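Local atomic coordinates of Cry23AA1 (Bacillus thuringiensis, PDB entry 4RHZ), a protein that forms a binary complex with Cry37Aa1, binds zinc, and is probably a pore-forming insecticidal toxin of the aerolysin family. Residues 36-49 and 95-108. Numbering follows the deposited sequence.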
# COMPACT_ATOMS: atom_id res chain seq x y z
N GLU A 36 18.36 -20.91 3.93
CA GLU A 36 17.65 -20.03 2.98
C GLU A 36 16.69 -19.15 3.78
O GLU A 36 16.03 -19.60 4.73
CB GLU A 36 16.84 -20.84 1.98
CG GLU A 36 17.68 -21.64 1.01
CD GLU A 36 17.75 -23.10 1.37
OE1 GLU A 36 17.95 -23.44 2.56
OE2 GLU A 36 17.56 -23.91 0.45
N SER A 37 16.61 -17.89 3.38
CA SER A 37 15.85 -16.94 4.14
C SER A 37 15.53 -15.75 3.29
O SER A 37 16.44 -15.03 2.86
CB SER A 37 16.69 -16.51 5.34
OG SER A 37 16.01 -15.49 6.07
N VAL A 38 14.24 -15.54 3.03
CA VAL A 38 13.81 -14.28 2.43
C VAL A 38 13.14 -13.42 3.54
O VAL A 38 12.17 -13.85 4.18
CB VAL A 38 12.83 -14.54 1.28
CG1 VAL A 38 12.17 -13.22 0.81
CG2 VAL A 38 13.54 -15.31 0.11
N THR A 39 13.70 -12.25 3.79
CA THR A 39 13.17 -11.38 4.81
C THR A 39 12.91 -9.96 4.29
O THR A 39 13.72 -9.38 3.57
CB THR A 39 14.05 -11.35 6.10
OG1 THR A 39 15.33 -10.88 5.76
CG2 THR A 39 14.16 -12.75 6.79
N PRO A 40 11.73 -9.41 4.64
CA PRO A 40 11.27 -8.06 4.29
C PRO A 40 12.16 -7.07 4.96
O PRO A 40 12.50 -7.30 6.08
CB PRO A 40 9.85 -8.00 4.90
CG PRO A 40 9.93 -8.96 6.09
CD PRO A 40 10.78 -10.10 5.53
N GLN A 41 12.55 -5.99 4.30
CA GLN A 41 13.40 -5.01 4.92
C GLN A 41 12.69 -4.20 6.03
O GLN A 41 13.37 -3.71 6.94
CB GLN A 41 14.03 -4.09 3.87
CG GLN A 41 15.16 -4.85 3.16
CD GLN A 41 15.97 -4.03 2.17
OE1 GLN A 41 15.75 -2.81 1.97
NE2 GLN A 41 16.93 -4.71 1.52
N PHE A 42 11.36 -4.06 5.93
CA PHE A 42 10.51 -3.49 6.95
C PHE A 42 9.19 -4.20 6.85
O PHE A 42 8.92 -4.93 5.90
CB PHE A 42 10.34 -1.96 6.77
CG PHE A 42 9.87 -1.52 5.39
CD1 PHE A 42 8.52 -1.61 5.04
CD2 PHE A 42 10.77 -1.02 4.46
CE1 PHE A 42 8.06 -1.21 3.77
CE2 PHE A 42 10.34 -0.63 3.19
CZ PHE A 42 8.96 -0.74 2.84
N THR A 43 8.36 -3.98 7.84
CA THR A 43 7.12 -4.70 7.92
C THR A 43 5.87 -3.78 8.08
O THR A 43 4.73 -4.25 7.99
CB THR A 43 7.25 -5.76 9.01
OG1 THR A 43 6.21 -6.72 8.86
CG2 THR A 43 7.24 -5.15 10.39
N GLU A 44 6.12 -2.49 8.31
CA GLU A 44 5.07 -1.48 8.42
C GLU A 44 5.02 -0.72 7.13
O GLU A 44 5.95 0.04 6.83
CB GLU A 44 5.37 -0.48 9.56
CG GLU A 44 5.12 -1.00 10.98
CD GLU A 44 3.88 -0.33 11.62
OE1 GLU A 44 3.95 0.90 11.93
OE2 GLU A 44 2.84 -1.05 11.82
N ILE A 45 3.94 -0.89 6.38
CA ILE A 45 3.83 -0.14 5.16
C ILE A 45 3.78 1.31 5.58
O ILE A 45 2.93 1.67 6.38
CB ILE A 45 2.56 -0.47 4.35
CG1 ILE A 45 2.38 -2.00 4.14
CG2 ILE A 45 2.51 0.31 3.05
CD1 ILE A 45 3.68 -2.68 3.79
N PRO A 46 4.66 2.16 5.04
CA PRO A 46 4.58 3.55 5.50
C PRO A 46 3.58 4.41 4.73
O PRO A 46 3.68 5.61 4.77
CB PRO A 46 6.04 4.07 5.24
CG PRO A 46 6.40 3.36 3.91
CD PRO A 46 5.68 1.98 3.98
N THR A 47 2.68 3.84 3.97
CA THR A 47 1.71 4.65 3.24
C THR A 47 0.34 4.26 3.83
O THR A 47 0.04 3.05 3.99
CB THR A 47 1.80 4.34 1.74
OG1 THR A 47 3.02 4.91 1.23
CG2 THR A 47 0.65 5.01 0.96
N GLU A 48 -0.47 5.24 4.21
CA GLU A 48 -1.74 4.88 4.87
C GLU A 48 -2.75 4.24 3.91
O GLU A 48 -2.80 4.56 2.72
CB GLU A 48 -2.37 6.12 5.53
CG GLU A 48 -1.66 6.65 6.80
CD GLU A 48 -2.50 7.77 7.49
OE1 GLU A 48 -3.63 8.08 6.99
OE2 GLU A 48 -2.04 8.31 8.52
N PRO A 49 -3.56 3.32 4.40
CA PRO A 49 -4.73 2.94 3.58
C PRO A 49 -5.66 4.11 3.19
O PRO A 49 -5.70 5.13 3.89
CB PRO A 49 -5.51 1.96 4.49
CG PRO A 49 -4.60 1.59 5.61
CD PRO A 49 -3.53 2.64 5.71
N ILE A 95 17.54 -23.52 -5.78
CA ILE A 95 17.41 -22.81 -4.49
C ILE A 95 16.13 -21.95 -4.55
O ILE A 95 16.05 -21.04 -5.37
CB ILE A 95 18.61 -21.94 -4.17
CG1 ILE A 95 19.93 -22.69 -4.46
CG2 ILE A 95 18.53 -21.42 -2.70
CD1 ILE A 95 21.09 -21.70 -4.68
N SER A 96 15.15 -22.26 -3.69
CA SER A 96 13.92 -21.46 -3.63
C SER A 96 13.28 -21.43 -2.23
O SER A 96 13.60 -22.29 -1.40
CB SER A 96 12.93 -21.89 -4.73
OG SER A 96 12.49 -23.19 -4.47
N THR A 97 12.40 -20.43 -1.97
CA THR A 97 11.67 -20.29 -0.69
C THR A 97 10.24 -19.78 -0.94
O THR A 97 10.07 -18.81 -1.68
CB THR A 97 12.32 -19.23 0.19
OG1 THR A 97 13.66 -19.56 0.47
CG2 THR A 97 11.59 -19.08 1.54
N LYS A 98 9.24 -20.43 -0.34
CA LYS A 98 7.88 -19.90 -0.25
C LYS A 98 7.94 -19.06 1.01
O LYS A 98 8.17 -19.56 2.11
CB LYS A 98 6.85 -21.02 -0.07
CG LYS A 98 5.58 -21.00 -1.01
CD LYS A 98 4.48 -19.97 -0.59
CE LYS A 98 3.22 -20.01 -1.50
NZ LYS A 98 3.25 -18.93 -2.59
N GLN A 99 7.84 -17.75 0.86
CA GLN A 99 7.73 -16.95 2.07
C GLN A 99 6.37 -16.24 2.24
O GLN A 99 5.80 -15.70 1.30
CB GLN A 99 8.88 -16.01 2.25
CG GLN A 99 9.70 -16.43 3.44
CD GLN A 99 9.28 -15.71 4.67
OE1 GLN A 99 9.03 -14.52 4.62
NE2 GLN A 99 9.20 -16.40 5.79
N SER A 100 5.89 -16.29 3.47
CA SER A 100 4.70 -15.59 3.85
C SER A 100 5.07 -14.33 4.61
O SER A 100 5.93 -14.36 5.47
CB SER A 100 3.82 -16.51 4.70
OG SER A 100 3.32 -15.77 5.78
N PHE A 101 4.44 -13.22 4.28
CA PHE A 101 4.69 -11.98 4.98
C PHE A 101 3.39 -11.37 5.65
O PHE A 101 2.28 -11.37 5.08
CB PHE A 101 5.22 -10.92 4.02
CG PHE A 101 6.34 -11.35 3.11
CD1 PHE A 101 6.06 -12.03 1.92
CD2 PHE A 101 7.66 -10.97 3.39
CE1 PHE A 101 7.05 -12.37 1.07
CE2 PHE A 101 8.66 -11.31 2.54
CZ PHE A 101 8.37 -12.01 1.36
N LYS A 102 3.57 -10.81 6.83
CA LYS A 102 2.51 -10.14 7.54
C LYS A 102 2.86 -8.68 7.56
O LYS A 102 3.83 -8.32 8.22
CB LYS A 102 2.44 -10.66 8.97
CG LYS A 102 2.11 -12.16 9.03
CD LYS A 102 0.56 -12.48 9.07
CE LYS A 102 0.22 -13.97 9.31
NZ LYS A 102 0.38 -14.37 10.75
N PHE A 103 2.12 -7.86 6.80
CA PHE A 103 2.39 -6.45 6.80
C PHE A 103 1.33 -5.67 7.61
O PHE A 103 0.13 -5.99 7.58
CB PHE A 103 2.46 -5.90 5.39
CG PHE A 103 3.59 -6.45 4.55
CD1 PHE A 103 3.33 -6.98 3.28
CD2 PHE A 103 4.90 -6.41 4.99
CE1 PHE A 103 4.36 -7.49 2.46
CE2 PHE A 103 5.96 -6.93 4.18
CZ PHE A 103 5.69 -7.46 2.91
N GLY A 104 1.78 -4.68 8.38
CA GLY A 104 0.88 -3.71 9.00
C GLY A 104 0.95 -2.38 8.27
O GLY A 104 1.76 -2.20 7.35
N PHE A 105 0.12 -1.44 8.68
CA PHE A 105 0.16 -0.08 8.13
C PHE A 105 0.42 0.96 9.22
O PHE A 105 -0.20 0.88 10.27
CB PHE A 105 -1.14 0.22 7.41
CG PHE A 105 -1.33 -0.59 6.18
CD1 PHE A 105 -1.84 -1.87 6.25
CD2 PHE A 105 -1.00 -0.07 4.94
CE1 PHE A 105 -2.00 -2.61 5.12
CE2 PHE A 105 -1.20 -0.80 3.82
CZ PHE A 105 -1.69 -2.07 3.89
N VAL A 106 1.33 1.91 8.99
CA VAL A 106 1.69 2.85 10.05
C VAL A 106 0.48 3.70 10.41
O VAL A 106 -0.32 4.12 9.55
CB VAL A 106 2.93 3.80 9.75
CG1 VAL A 106 4.34 3.05 9.83
CG2 VAL A 106 2.74 4.61 8.47
N ASN A 107 0.39 3.94 11.71
CA ASN A 107 -0.69 4.70 12.34
C ASN A 107 -2.01 3.90 12.45
O ASN A 107 -3.00 4.45 12.94
CB ASN A 107 -0.90 6.11 11.70
CG ASN A 107 0.44 6.92 11.51
OD1 ASN A 107 1.31 6.94 12.40
ND2 ASN A 107 0.57 7.60 10.35
N SER A 108 -2.03 2.61 12.05
CA SER A 108 -3.26 1.80 12.24
C SER A 108 -3.12 0.31 12.56
O SER A 108 -2.09 -0.15 13.05
CB SER A 108 -4.27 1.98 11.12
OG SER A 108 -3.71 1.71 9.86
O HOH W 1 1.65 2.23 13.70
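Ile45 CG1 and Phe105 CG both stand anti to the carbonyl carbon (chi1 -51° and -67°); the two residues are bridge partners and send their side chains to the same face of the sheet. Ile45 CG1 then sits over one face of the Phe105 ring, 4.0 Å from its centroid. Pro49 CG covers the opposite face, and Thr47 O meets the ring edge in its plane. CD1, the tip of the same Ile45 branch, reaches Phe103 CB at 3.8 Å. Short strand 44-45 pairs in parallel with the end of strand 96-105. It is an outermost strand, within this chain, of a small mixed sheet of this aerolysin-family fold, where 96-105 also pairs with 111-119. Gly104 N donates to Thr43 O, Ile45 N to Gly104 O at 2.7 Å, and Val106 N to Ile45 O. Upstream, strand 36-40 runs at 41° to strand 96-105, and the two meet through side chains. Pro40 CD touches the edge of the Phe101 ring at CE2 (3.9 Å), and Val38 CG1 approaches CZ of the same ring. Strand 146-179 adds Val163 beside Val38 and Tyr159 beside Ile45 and Phe103. Beyond the paired strands, Asn107 ND2 donates to the anti lone pair of Glu48 OE2 at 3.3 Å. Glu48 OE1 is hydrogen-bonded to Thr105 OG1 of the Cry37Aa1 chain. One water joins Glu44 OE1 to Asn107 N. The chemistry thus divides: backbone bonds fix the register at 43-45 against 104-106, apolar packing joins strand 36-40 to strand 96-105, and the two oxygens of Glu48 link the turn at 105-108 to the partner protein.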